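Chitinase (Chromobacterium violaceum, PDB 4TXG) probably hydrolyses glycosidic bonds of chitin, as a family 18 glycoside hydrolase built on a (beta/alpha)8 barrel. Local coordinates at residues Val407-Ala412 / Leu563-Leu568; Met459-Tyr464 / Ser578-Gln583; Gly598-Trp603 / Ser630-Thr635. One frame throughout, in Å; residues are numbered along the deposited sequence.

Contact 1: residues Val407-Ala412 / Leu563-Leu568; sequences VGPNAA and LAAPWL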
ATOM      1  N   VAL A 407      -5.189  10.727 -19.535  1.00  8.83           N
ATOM      2  CA  VAL A 407      -3.762  10.529 -19.737  1.00 10.57           C
ATOM      3  C   VAL A 407      -2.948  11.325 -18.725  1.00  9.99           C
ATOM      4  O   VAL A 407      -3.072  12.543 -18.645  1.00 10.67           O
ATOM      5  CB  VAL A 407      -3.348  10.940 -21.156  1.00 11.62           C
ATOM      6  CG1 VAL A 407      -1.861  10.691 -21.358  1.00 11.45           C
ATOM      7  CG2 VAL A 407      -4.186  10.185 -22.201  1.00  9.37           C
ATOM      8  N   GLY A 408      -2.090  10.647 -17.968  1.00  7.80           N
ATOM      9  CA  GLY A 408      -1.336  11.336 -16.942  1.00 11.21           C
ATOM     10  C   GLY A 408      -0.384  10.419 -16.204  1.00  8.88           C
ATOM     11  O   GLY A 408      -0.305   9.229 -16.517  1.00  9.24           O
ATOM     12  N   PRO A 409       0.338  10.968 -15.213  1.00  9.44           N
ATOM     13  CA  PRO A 409       1.364  10.195 -14.505  1.00  8.10           C
ATOM     14  C   PRO A 409       0.781   9.012 -13.753  1.00 11.23           C
ATOM     15  O   PRO A 409      -0.320   9.081 -13.192  1.00 10.71           O
ATOM     16  CB  PRO A 409       1.969  11.201 -13.515  1.00 11.49           C
ATOM     17  CG  PRO A 409       1.435  12.544 -13.909  1.00 16.63           C
ATOM     18  CD  PRO A 409       0.139  12.299 -14.616  1.00 11.75           C
ATOM     19  N   ASN A 410       1.557   7.940 -13.735  1.00  8.03           N
ATOM     20  CA  ASN A 410       1.204   6.728 -13.020  1.00  8.66           C
ATOM     21  C   ASN A 410       1.292   6.911 -11.495  1.00 13.24           C
ATOM     22  O   ASN A 410       0.547   6.292 -10.733  1.00  9.48           O
ATOM     23  CB  ASN A 410       2.127   5.600 -13.488  1.00  8.24           C
ATOM     24  CG  ASN A 410       1.771   4.277 -12.870  1.00 14.87           C
ATOM     25  OD1 ASN A 410       2.460   3.786 -11.987  1.00 27.22           O
ATOM     26  ND2 ASN A 410       0.668   3.707 -13.310  1.00 15.63           N
ATOM     27  N   ALA A 411       2.178   7.803 -11.057  1.00  8.40           N
ATOM     28  CA  ALA A 411       2.518   7.892  -9.642  1.00  7.20           C
ATOM     29  C   ALA A 411       2.939   9.306  -9.242  1.00  6.75           C
ATOM     30  O   ALA A 411       3.998   9.491  -8.655  1.00  8.96           O
ATOM     31  CB  ALA A 411       3.631   6.903  -9.322  1.00  9.56           C
ATOM     32  N   ALA A 412       2.123  10.302  -9.577  1.00  6.00           N
ATOM     33  CA  ALA A 412       2.459  11.680  -9.209  1.00  6.11           C
ATOM     34  C   ALA A 412       2.768  11.812  -7.716  1.00  7.35           C
ATOM     35  O   ALA A 412       2.057  11.259  -6.882  1.00  8.08           O
ATOM     36  CB  ALA A 412       1.314  12.625  -9.590  1.00  6.54           C
ATOM     37  N   LEU A 563       4.785  17.688 -10.383  1.00  8.54           N
ATOM     38  CA  LEU A 563       4.229  16.351 -10.210  1.00  7.90           C
ATOM     39  C   LEU A 563       5.280  15.321  -9.795  1.00 11.55           C
ATOM     40  O   LEU A 563       4.937  14.216  -9.391  1.00 12.58           O
ATOM     41  CB  LEU A 563       3.572  15.889 -11.516  1.00  7.98           C
ATOM     42  CG  LEU A 563       2.381  16.711 -12.015  1.00  8.62           C
ATOM     43  CD1 LEU A 563       2.049  16.391 -13.476  1.00 11.65           C
ATOM     44  CD2 LEU A 563       1.189  16.446 -11.107  1.00 11.38           C
ATOM     45  N   ALA A 564       6.551  15.701  -9.905  1.00 11.04           N
ATOM     46  CA  ALA A 564       7.685  14.771  -9.837  1.00  8.40           C
ATOM     47  C   ALA A 564       7.467  13.588 -10.782  1.00  8.32           C
ATOM     48  O   ALA A 564       7.600  12.428 -10.392  1.00  8.66           O
ATOM     49  CB  ALA A 564       7.925  14.286  -8.401  1.00  7.93           C
ATOM     50  N   ALA A 565       7.146  13.900 -12.030  1.00  9.45           N
ATOM     51  CA  ALA A 565       6.753  12.879 -12.999  1.00 10.77           C
ATOM     52  C   ALA A 565       7.482  13.023 -14.334  1.00  9.42           C
ATOM     53  O   ALA A 565       7.405  14.064 -14.979  1.00  9.57           O
ATOM     54  CB  ALA A 565       5.256  12.929 -13.220  1.00  9.66           C
ATOM     55  N   PRO A 566       8.211  11.975 -14.742  1.00  9.61           N
ATOM     56  CA  PRO A 566       8.751  11.908 -16.098  1.00  7.67           C
ATOM     57  C   PRO A 566       7.812  11.131 -17.012  1.00  7.92           C
ATOM     58  O   PRO A 566       7.033  10.297 -16.546  1.00  9.96           O
ATOM     59  CB  PRO A 566      10.077  11.159 -15.913  1.00  7.73           C
ATOM     60  CG  PRO A 566       9.827  10.243 -14.714  1.00  7.25           C
ATOM     61  CD  PRO A 566       8.669  10.849 -13.906  1.00  9.67           C
ATOM     62  N   TRP A 567       7.898  11.397 -18.307  1.00  8.35           N
ATOM     63  CA  TRP A 567       7.208  10.581 -19.282  1.00  8.73           C
ATOM     64  C   TRP A 567       7.863  10.684 -20.637  1.00  9.41           C
ATOM     65  O   TRP A 567       8.721  11.539 -20.876  1.00 10.50           O
ATOM     66  CB  TRP A 567       5.733  10.966 -19.395  1.00 10.07           C
ATOM     67  CG  TRP A 567       5.406  12.313 -20.009  1.00  9.88           C
ATOM     68  CD1 TRP A 567       5.042  12.566 -21.305  1.00  8.88           C
ATOM     69  CD2 TRP A 567       5.342  13.573 -19.326  1.00 10.19           C
ATOM     70  NE1 TRP A 567       4.771  13.907 -21.470  1.00 11.53           N
ATOM     71  CE2 TRP A 567       4.935  14.546 -20.259  1.00 11.25           C
ATOM     72  CE3 TRP A 567       5.594  13.974 -18.004  1.00 10.22           C
ATOM     73  CZ2 TRP A 567       4.786  15.893 -19.931  1.00 13.63           C
ATOM     74  CZ3 TRP A 567       5.442  15.314 -17.672  1.00  9.69           C
ATOM     75  CH2 TRP A 567       5.040  16.256 -18.629  1.00 11.77           C
ATOM     76  N   LEU A 568       7.453   9.780 -21.511  1.00  9.20           N
ATOM     77  CA  LEU A 568       7.856   9.835 -22.902  1.00  9.30           C
ATOM     78  C   LEU A 568       6.667  10.262 -23.735  1.00 10.54           C
ATOM     79  O   LEU A 568       5.574   9.722 -23.580  1.00 10.32           O
ATOM     80  CB  LEU A 568       8.361   8.473 -23.370  1.00  9.81           C
ATOM     81  CG  LEU A 568       9.573   7.927 -22.630  1.00 12.69           C
ATOM     82  CD1 LEU A 568       9.879   6.534 -23.145  1.00  9.79           C
ATOM     83  CD2 LEU A 568      10.760   8.868 -22.830  1.00 13.22           C
TER

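Contact 2: residues Met459-Tyr464 / Ser578-Gln583; sequences MGVPYY and STEDEQ. With CS (cesium ion), chain M.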
ATOM      1  N   MET A 459       5.986   4.247   1.149  1.00  5.88           N
ATOM      2  CA  MET A 459       5.290   4.659  -0.064  1.00  5.98           C
ATOM      3  C   MET A 459       5.806   3.906  -1.284  1.00  7.72           C
ATOM      4  O   MET A 459       7.017   3.746  -1.455  1.00  7.61           O
ATOM      5  CB  MET A 459       5.441   6.170  -0.266  1.00  8.85           C
ATOM      6  CG  MET A 459       4.915   6.985   0.914  1.00  8.79           C
ATOM      7  SD  MET A 459       3.246   6.562   1.443  1.00  8.26           S
ATOM      8  CE  MET A 459       2.295   6.966  -0.023  1.00  7.58           C
ATOM      9  N   GLY A 460       4.885   3.454  -2.135  1.00  8.98           N
ATOM     10  CA  GLY A 460       5.262   2.684  -3.312  1.00  8.36           C
ATOM     11  C   GLY A 460       5.620   3.533  -4.523  1.00  7.51           C
ATOM     12  O   GLY A 460       5.040   4.591  -4.746  1.00  7.89           O
ATOM     13  N   VAL A 461       6.573   3.047  -5.313  1.00  5.13           N
ATOM     14  CA  VAL A 461       6.892   3.633  -6.611  1.00  5.21           C
ATOM     15  C   VAL A 461       6.950   2.515  -7.651  1.00  7.45           C
ATOM     16  O   VAL A 461       7.245   1.358  -7.307  1.00  7.97           O
ATOM     17  CB  VAL A 461       8.244   4.381  -6.602  1.00  8.73           C
ATOM     18  CG1 VAL A 461       8.218   5.536  -5.609  1.00  9.35           C
ATOM     19  CG2 VAL A 461       9.398   3.418  -6.300  1.00  8.74           C
ATOM     20  N   PRO A 462       6.657   2.842  -8.919  1.00  7.49           N
ATOM     21  CA  PRO A 462       6.662   1.822  -9.972  1.00  8.90           C
ATOM     22  C   PRO A 462       7.994   1.724 -10.704  1.00  9.04           C
ATOM     23  O   PRO A 462       8.615   2.751 -10.965  1.00  8.44           O
ATOM     24  CB  PRO A 462       5.579   2.320 -10.928  1.00  8.44           C
ATOM     25  CG  PRO A 462       5.732   3.819 -10.855  1.00  7.18           C
ATOM     26  CD  PRO A 462       6.095   4.119  -9.410  1.00  7.86           C
ATOM     27  N   TYR A 463       8.420   0.506 -11.029  1.00  7.80           N
ATOM     28  CA  TYR A 463       9.571   0.321 -11.910  1.00  7.79           C
ATOM     29  C   TYR A 463       9.080  -0.115 -13.292  1.00  7.60           C
ATOM     30  O   TYR A 463       9.757  -0.846 -14.017  1.00  9.37           O
ATOM     31  CB  TYR A 463      10.550  -0.716 -11.342  1.00  7.03           C
ATOM     32  CG  TYR A 463      11.424  -0.258 -10.182  1.00  9.64           C
ATOM     33  CD1 TYR A 463      11.301   1.018  -9.625  1.00  8.71           C
ATOM     34  CD2 TYR A 463      12.393  -1.112  -9.660  1.00  9.21           C
ATOM     35  CE1 TYR A 463      12.121   1.414  -8.560  1.00  9.91           C
ATOM     36  CE2 TYR A 463      13.223  -0.725  -8.612  1.00  9.54           C
ATOM     37  CZ  TYR A 463      13.081   0.525  -8.065  1.00 10.42           C
ATOM     38  OH  TYR A 463      13.908   0.887  -7.018  1.00 10.32           O
ATOM     39  N   TYR A 464       7.892   0.350 -13.657  1.00  8.81           N
ATOM     40  CA  TYR A 464       7.267  -0.037 -14.915  1.00  8.06           C
ATOM     41  C   TYR A 464       6.471   1.159 -15.428  1.00  9.34           C
ATOM     42  O   TYR A 464       6.245   2.117 -14.698  1.00  9.38           O
ATOM     43  CB  TYR A 464       6.343  -1.246 -14.732  1.00  8.63           C
ATOM     44  CG  TYR A 464       5.192  -0.927 -13.803  1.00  9.70           C
ATOM     45  CD1 TYR A 464       5.328  -1.091 -12.430  1.00  8.81           C
ATOM     46  CD2 TYR A 464       3.991  -0.405 -14.288  1.00  8.93           C
ATOM     47  CE1 TYR A 464       4.302  -0.777 -11.571  1.00  7.23           C
ATOM     48  CE2 TYR A 464       2.952  -0.084 -13.424  1.00  9.98           C
ATOM     49  CZ  TYR A 464       3.120  -0.267 -12.067  1.00 13.02           C
ATOM     50  OH  TYR A 464       2.101   0.048 -11.192  1.00 14.44           O
ATOM     51  N   SER A 578       3.958   6.844 -19.239  1.00  7.40           N
ATOM     52  CA  SER A 578       4.369   7.340 -17.932  1.00  8.50           C
ATOM     53  C   SER A 578       5.548   6.535 -17.407  1.00  8.05           C
ATOM     54  O   SER A 578       5.481   5.310 -17.335  1.00  9.51           O
ATOM     55  CB  SER A 578       3.209   7.275 -16.932  1.00 10.63           C
ATOM     56  OG  SER A 578       3.678   7.591 -15.637  1.00  9.90           O
ATOM     57  N   THR A 579       6.621   7.220 -17.034  1.00  8.44           N
ATOM     58  CA  THR A 579       7.825   6.531 -16.592  1.00  6.99           C
ATOM     59  C   THR A 579       8.207   6.901 -15.159  1.00  9.91           C
ATOM     60  O   THR A 579       7.547   7.711 -14.504  1.00  9.01           O
ATOM     61  CB  THR A 579       9.016   6.828 -17.536  1.00 10.04           C
ATOM     62  OG1 THR A 579       9.254   8.240 -17.582  1.00 11.78           O
ATOM     63  CG2 THR A 579       8.716   6.325 -18.952  1.00 11.51           C
ATOM     64  N   GLU A 580       9.268   6.275 -14.672  1.00  9.22           N
ATOM     65  CA  GLU A 580       9.822   6.567 -13.357  1.00  6.94           C
ATOM     66  C   GLU A 580      11.320   6.383 -13.515  1.00  8.41           C
ATOM     67  O   GLU A 580      11.768   5.316 -13.943  1.00 11.19           O
ATOM     68  CB  GLU A 580       9.240   5.626 -12.291  1.00  8.81           C
ATOM     69  CG  GLU A 580       9.656   5.933 -10.853  1.00 11.33           C
ATOM     70  CD  GLU A 580       8.819   7.037 -10.217  1.00 14.93           C
ATOM     71  OE1 GLU A 580       8.793   8.166 -10.748  1.00 18.46           O
ATOM     72  OE2 GLU A 580       8.174   6.777  -9.186  1.00 17.21           O
ATOM     73  N   ASP A 581      12.113   7.409 -13.225  1.00  7.98           N
ATOM     74  CA  ASP A 581      13.558   7.241 -13.408  1.00  8.06           C
ATOM     75  C   ASP A 581      14.343   8.011 -12.355  1.00 10.40           C
ATOM     76  O   ASP A 581      13.793   8.363 -11.311  1.00 10.75           O
ATOM     77  CB  ASP A 581      13.995   7.612 -14.845  1.00 12.80           C
ATOM     78  CG  ASP A 581      13.747   9.074 -15.223  1.00 17.54           C
ATOM     79  OD1 ASP A 581      13.656   9.962 -14.344  1.00 14.71           O
ATOM     80  OD2 ASP A 581      13.679   9.342 -16.452  1.00 16.55           O
ATOM     81  N   GLU A 582      15.628   8.249 -12.600  1.00 10.44           N
ATOM     82  CA  GLU A 582      16.474   8.747 -11.519  1.00 10.03           C
ATOM     83  C   GLU A 582      16.049  10.126 -11.027  1.00 12.26           C
ATOM     84  O   GLU A 582      16.218  10.452  -9.850  1.00 10.35           O
ATOM     85  CB  GLU A 582      17.937   8.765 -11.956  1.00 11.37           C
ATOM     86  CG  GLU A 582      18.483   7.361 -12.181  1.00 14.50           C
ATOM     87  CD  GLU A 582      19.580   7.304 -13.230  1.00 26.23           C
ATOM     88  OE1 GLU A 582      19.272   7.017 -14.417  1.00 29.98           O
ATOM     89  OE2 GLU A 582      20.753   7.526 -12.863  1.00 27.73           O
ATOM     90  N   GLN A 583      15.483  10.937 -11.913  1.00 10.80           N
ATOM     91  CA  GLN A 583      15.104  12.286 -11.500  1.00  8.82           C
ATOM     92  C   GLN A 583      13.912  12.241 -10.546  1.00  9.93           C
ATOM     93  O   GLN A 583      13.905  12.937  -9.522  1.00  9.20           O
ATOM     94  CB  GLN A 583      14.785  13.174 -12.710  1.00 11.56           C
ATOM     95  CG  GLN A 583      14.592  14.653 -12.327  1.00 10.75           C
ATOM     96  CD  GLN A 583      14.439  15.558 -13.538  1.00 11.99           C
ATOM     97  OE1 GLN A 583      14.411  15.085 -14.674  1.00 12.49           O
ATOM     98  NE2 GLN A 583      14.345  16.868 -13.300  1.00 14.82           N
TER
HETATM   99 CS    CS M 812       1.410  -2.671  -9.962  1.00135.28          CS
HETATM  100  O   HOH W   1       5.236   4.706 -14.336  1.00 15.15           O
HETATM  101  O   HOH W   2       1.157  -3.904  -6.907  1.00 27.16           O
HETATM  102  O   HOH W   3       0.447  -4.863 -11.755  1.00 60.23           O

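Contact 3: residues Gly598-Trp603 / Ser630-Thr635; sequences GGVMFW and SLLYNT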
ATOM      1  N   GLY A 598       8.597   5.974   6.738  1.00  6.33           N
ATOM      2  CA  GLY A 598       9.203   4.695   7.060  1.00  6.06           C
ATOM      3  C   GLY A 598      10.140   4.185   5.981  1.00 10.41           C
ATOM      4  O   GLY A 598      11.210   3.624   6.271  1.00  8.78           O
ATOM      5  N   GLY A 599       9.750   4.388   4.729  1.00 10.80           N
ATOM      6  CA  GLY A 599      10.552   3.892   3.628  1.00 10.84           C
ATOM      7  C   GLY A 599       9.814   3.866   2.305  1.00  8.96           C
ATOM      8  O   GLY A 599       8.778   4.514   2.141  1.00  5.98           O
ATOM      9  N   VAL A 600      10.380   3.112   1.369  1.00  6.25           N
ATOM     10  CA  VAL A 600       9.915   3.057  -0.003  1.00  5.97           C
ATOM     11  C   VAL A 600       9.726   1.602  -0.406  1.00  8.45           C
ATOM     12  O   VAL A 600      10.546   0.745  -0.062  1.00  9.68           O
ATOM     13  CB  VAL A 600      10.919   3.747  -0.972  1.00  9.70           C
ATOM     14  CG1 VAL A 600      10.485   3.573  -2.415  1.00  8.18           C
ATOM     15  CG2 VAL A 600      11.075   5.238  -0.644  1.00 14.30           C
ATOM     16  N   MET A 601       8.633   1.329  -1.117  1.00  5.75           N
ATOM     17  CA  MET A 601       8.359   0.011  -1.659  1.00  6.44           C
ATOM     18  C   MET A 601       8.361   0.170  -3.183  1.00  7.20           C
ATOM     19  O   MET A 601       8.055   1.243  -3.677  1.00  7.36           O
ATOM     20  CB  MET A 601       7.016  -0.513  -1.121  1.00  7.78           C
ATOM     21  CG  MET A 601       6.462  -1.753  -1.803  1.00 11.88           C
ATOM     22  SD  MET A 601       5.513  -1.291  -3.278  1.00 10.67           S
ATOM     23  CE  MET A 601       3.965  -0.751  -2.532  1.00  7.71           C
ATOM     24  N   PHE A 602       8.733  -0.863  -3.932  1.00  6.36           N
ATOM     25  CA  PHE A 602       8.599  -0.758  -5.383  1.00  5.66           C
ATOM     26  C   PHE A 602       8.125  -2.064  -6.009  1.00  7.92           C
ATOM     27  O   PHE A 602       8.442  -3.158  -5.534  1.00  8.45           O
ATOM     28  CB  PHE A 602       9.924  -0.288  -6.023  1.00  7.70           C
ATOM     29  CG  PHE A 602      11.128  -1.067  -5.590  1.00 10.58           C
ATOM     30  CD1 PHE A 602      11.512  -2.201  -6.280  1.00 14.70           C
ATOM     31  CD2 PHE A 602      11.882  -0.662  -4.504  1.00 15.57           C
ATOM     32  CE1 PHE A 602      12.628  -2.921  -5.893  1.00 19.31           C
ATOM     33  CE2 PHE A 602      13.002  -1.385  -4.112  1.00 17.71           C
ATOM     34  CZ  PHE A 602      13.369  -2.515  -4.808  1.00 18.85           C
ATOM     35  N   TRP A 603       7.308  -1.915  -7.050  1.00  6.63           N
ATOM     36  CA  TRP A 603       6.894  -3.008  -7.913  1.00  9.03           C
ATOM     37  C   TRP A 603       7.492  -2.736  -9.286  1.00  6.52           C
ATOM     38  O   TRP A 603       7.199  -1.679  -9.843  1.00  7.53           O
ATOM     39  CB  TRP A 603       5.364  -3.060  -8.016  1.00  8.25           C
ATOM     40  CG  TRP A 603       4.896  -4.165  -8.891  1.00 10.25           C
ATOM     41  CD1 TRP A 603       4.895  -4.189 -10.260  1.00 13.28           C
ATOM     42  CD2 TRP A 603       4.403  -5.433  -8.465  1.00 10.52           C
ATOM     43  NE1 TRP A 603       4.428  -5.401 -10.711  1.00 10.25           N
ATOM     44  CE2 TRP A 603       4.106  -6.179  -9.628  1.00  9.97           C
ATOM     45  CE3 TRP A 603       4.171  -6.013  -7.209  1.00 11.98           C
ATOM     46  CZ2 TRP A 603       3.593  -7.476  -9.573  1.00 11.05           C
ATOM     47  CZ3 TRP A 603       3.659  -7.293  -7.158  1.00 10.22           C
ATOM     48  CH2 TRP A 603       3.375  -8.013  -8.331  1.00 10.21           C
ATOM     49  N   SER A 630      19.663   1.284  -6.397  1.00 10.37           N
ATOM     50  CA  SER A 630      20.964   1.767  -5.946  1.00 10.44           C
ATOM     51  C   SER A 630      20.893   3.234  -5.533  1.00 12.99           C
ATOM     52  O   SER A 630      21.540   3.657  -4.567  1.00 10.26           O
ATOM     53  CB  SER A 630      22.027   1.581  -7.033  1.00 12.92           C
ATOM     54  OG  SER A 630      22.291   0.202  -7.243  1.00 14.85           O
ATOM     55  N   LEU A 631      20.111   4.011  -6.274  1.00 10.81           N
ATOM     56  CA  LEU A 631      19.916   5.416  -5.933  1.00 11.07           C
ATOM     57  C   LEU A 631      19.198   5.537  -4.598  1.00  8.92           C
ATOM     58  O   LEU A 631      19.595   6.336  -3.749  1.00 10.48           O
ATOM     59  CB  LEU A 631      19.129   6.142  -7.027  1.00 13.23           C
ATOM     60  CG  LEU A 631      18.735   7.598  -6.750  1.00 13.04           C
ATOM     61  CD1 LEU A 631      19.952   8.472  -6.490  1.00 14.85           C
ATOM     62  CD2 LEU A 631      17.918   8.144  -7.931  1.00 14.76           C
ATOM     63  N   LEU A 632      18.144   4.746  -4.409  1.00  7.63           N
ATOM     64  CA  LEU A 632      17.433   4.745  -3.129  1.00  9.15           C
ATOM     65  C   LEU A 632      18.372   4.358  -1.976  1.00  9.32           C
ATOM     66  O   LEU A 632      18.427   5.032  -0.941  1.00  8.66           O
ATOM     67  CB  LEU A 632      16.239   3.785  -3.175  1.00  9.33           C
ATOM     68  CG  LEU A 632      15.038   4.214  -4.010  1.00  9.94           C
ATOM     69  CD1 LEU A 632      14.055   3.058  -4.145  1.00 11.71           C
ATOM     70  CD2 LEU A 632      14.365   5.431  -3.394  1.00 12.57           C
ATOM     71  N   TYR A 633      19.101   3.265  -2.157  1.00  7.91           N
ATOM     72  CA  TYR A 633      19.999   2.787  -1.117  1.00  8.62           C
ATOM     73  C   TYR A 633      21.123   3.776  -0.805  1.00  9.35           C
ATOM     74  O   TYR A 633      21.451   4.011   0.362  1.00 10.57           O
ATOM     75  CB  TYR A 633      20.606   1.430  -1.494  1.00  8.58           C
ATOM     76  CG  TYR A 633      21.587   0.975  -0.450  1.00 11.25           C
ATOM     77  CD1 TYR A 633      21.144   0.562   0.801  1.00  9.54           C
ATOM     78  CD2 TYR A 633      22.955   1.014  -0.686  1.00 11.38           C
ATOM     79  CE1 TYR A 633      22.035   0.182   1.781  1.00 12.57           C
ATOM     80  CE2 TYR A 633      23.856   0.637   0.288  1.00 12.24           C
ATOM     81  CZ  TYR A 633      23.391   0.217   1.517  1.00 10.26           C
ATOM     82  OH  TYR A 633      24.284  -0.159   2.495  1.00 11.03           O
ATOM     83  N   ASN A 634      21.729   4.345  -1.841  1.00  9.62           N
ATOM     84  CA  ASN A 634      22.823   5.292  -1.628  1.00 10.89           C
ATOM     85  C   ASN A 634      22.336   6.550  -0.910  1.00 10.92           C
ATOM     86  O   ASN A 634      23.059   7.146  -0.117  1.00 14.71           O
ATOM     87  CB  ASN A 634      23.481   5.663  -2.959  1.00 13.23           C
ATOM     88  CG  ASN A 634      24.331   4.532  -3.521  1.00 21.32           C
ATOM     89  OD1 ASN A 634      24.900   3.736  -2.767  1.00 20.55           O
ATOM     90  ND2 ASN A 634      24.418   4.454  -4.847  1.00 25.64           N
ATOM     91  N   THR A 635      21.101   6.938  -1.192  1.00  9.53           N
ATOM     92  CA  THR A 635      20.496   8.085  -0.534  1.00 11.22           C
ATOM     93  C   THR A 635      20.183   7.780   0.933  1.00 10.87           C
ATOM     94  O   THR A 635      20.474   8.585   1.815  1.00 11.69           O
ATOM     95  CB  THR A 635      19.214   8.509  -1.259  1.00 12.59           C
ATOM     96  OG1 THR A 635      19.524   8.804  -2.628  1.00 12.08           O
ATOM     97  CG2 THR A 635      18.594   9.734  -0.597  1.00 12.92           C
TER

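Contact 1: residues Val407-Ala412 / Leu563-Leu568
The backbones of A412 and L563 come closest, their CA atoms 5.1 Å apart, where a loop without regular structure passes the start of an antiparallel strand. Directly after L563 the chain forms a G1 beta bulge: A564 and A565 both face N560 on strand 556-560, and A564 takes left-handed helical backbone angles, a position often held by glycine but here by alanine. The strand then runs on from A565 as part of the four-stranded antiparallel sheet inserted after strand 457-462, consistent with the insertion domain found in many family 18 chitinases. Segment 407-412 belongs to the loop that follows barrel strand 391-395. Between the two segments the one polar approach is a CA-H...O contact, A412 CA to L563 O at 3.6 Å, just before the bulge, bent to 127° at the hydrogen and therefore a modest one. L563 also bonds through its backbone to L413, just beyond the loop segment, and its N reaches N560 OD1 within its own sheet.

The side-chain evidence is apolar throughout. L563 carries CG beside its backbone N and opposite the carbonyl carbon (chi1 -63°), which turns its forked end to the loop, one methyl to each of two residues. CD1 lies 3.9 Å from P409 CG, and CD2 lies 4.1 Å from A412 CB. P409 and L563 meet crosswise, at about a right angle, and W479 also touches the proline. Close by, K588 NZ on helix 582-594 donates to A411 O, tying the same loop to a barrel helix. The proline also touches the second bulge residue: A565 CB rests against two ring carbons, 3.9 Å from P409 CG and 3.7 Å from P409 CB.

Contact 2: residues Met459-Tyr464 / Ser578-Gln583
E580 extends CG anti to its backbone N (chi1 -174°) and then bends at chi2 (82°), which folds its carboxylate back over V461 and P462 at the end of barrel strand 457-462. The contacts are with carbon: E580 OE2 lies 3.5 Å from V461 CB and 3.4 Å from P462 CD. Lower on the chain, E580 CB presses to 3.2 Å from P462 O, a buried carbonyl oxygen that has no hydrogen-bond partner in the model. Y464, with chi1 at 63°, turns its ring over P462, whose CB stands 3.4 Å above the ring plane near the rim. The same ring carries its OH to a cesium ion at 3.1 Å, a site shared with D398 and two waters. One more water bridges the backbones, donating to Y464 O and, weakly, to S578 O.

Segment 578-583 leads from the inserted sheet into helix 582-594, where D581 is the N-cap and its OD1 accepts from Q583 N. The buried carboxylate of E580 is satisfied beyond the contact, by a salt bridge from OE2 to K588 and a bond from OE1 to S584; this polar company near a helix start would favour an ionised glutamate.

Contact 3: residues Gly598-Trp603 / Ser630-Thr635
L632 crosses from helix 627-636 to V600 and F602 on strand 599-603, the last strand of the barrel, and its path can be followed atom by atom. CB points toward the strand but has none of its atoms within 4.5 Å. The first torsion, -72°, places CG beside the backbone N and opposite the carbonyl carbon, so that the branch point heads for V600 and only the methyls arrive. CD1 is the atom that touches two residues: it stands 4.0 Å from V600 CG1 and 4.3 Å from F602 CD2, approaching the phenyl ring obliquely. L632 CD2 leans to the other methyl of the valine, 4.3 Å from V600 CG2. The two branched side chains cross at about a right angle.

As expected of an extended strand, V600 and F602 direct CB toward the helix and M601, between them, away from it; strand 599-603 pairs in parallel with 155-161 and 457-462, closing the barrel. Beyond the pair, I585 on helix 582-594 and Y463 also touch L632, and Y463 stacks with F602. On the helix, T635 OG1 donates to L631 O at 2.7 Å, while T635 N reaches that oxygen from the opposite face of its carbonyl plane.

Across the interface everything is aliphatic or aromatic carbon at van der Waals separations: dispersion and burial, without directional bonds, hold this helix against the outer surface of the barrel strand.

In the fold
From the N terminus, the loop after strand 391-395 supplies 407-412 and strand 457-462 supplies 459-464; both wait for partners beyond a long insertion. Contact 1 closes first, when the chain returns at 563-568 after 150 intervening residues, and contact 2 follows at 578-583, so the two cross. They also touch: S578 OG lies 2.9 Å from N410 N, a probable hydrogen bond. Helix 582-594 then leads to strand 599-603, which pairs in parallel with 457-462, V461 N lying 2.9 Å from M601 O, also a probable hydrogen bond. Contact 3 closes in series, a loop of 26 residues. Together they join the inserted sheet, the barrel and its last helix.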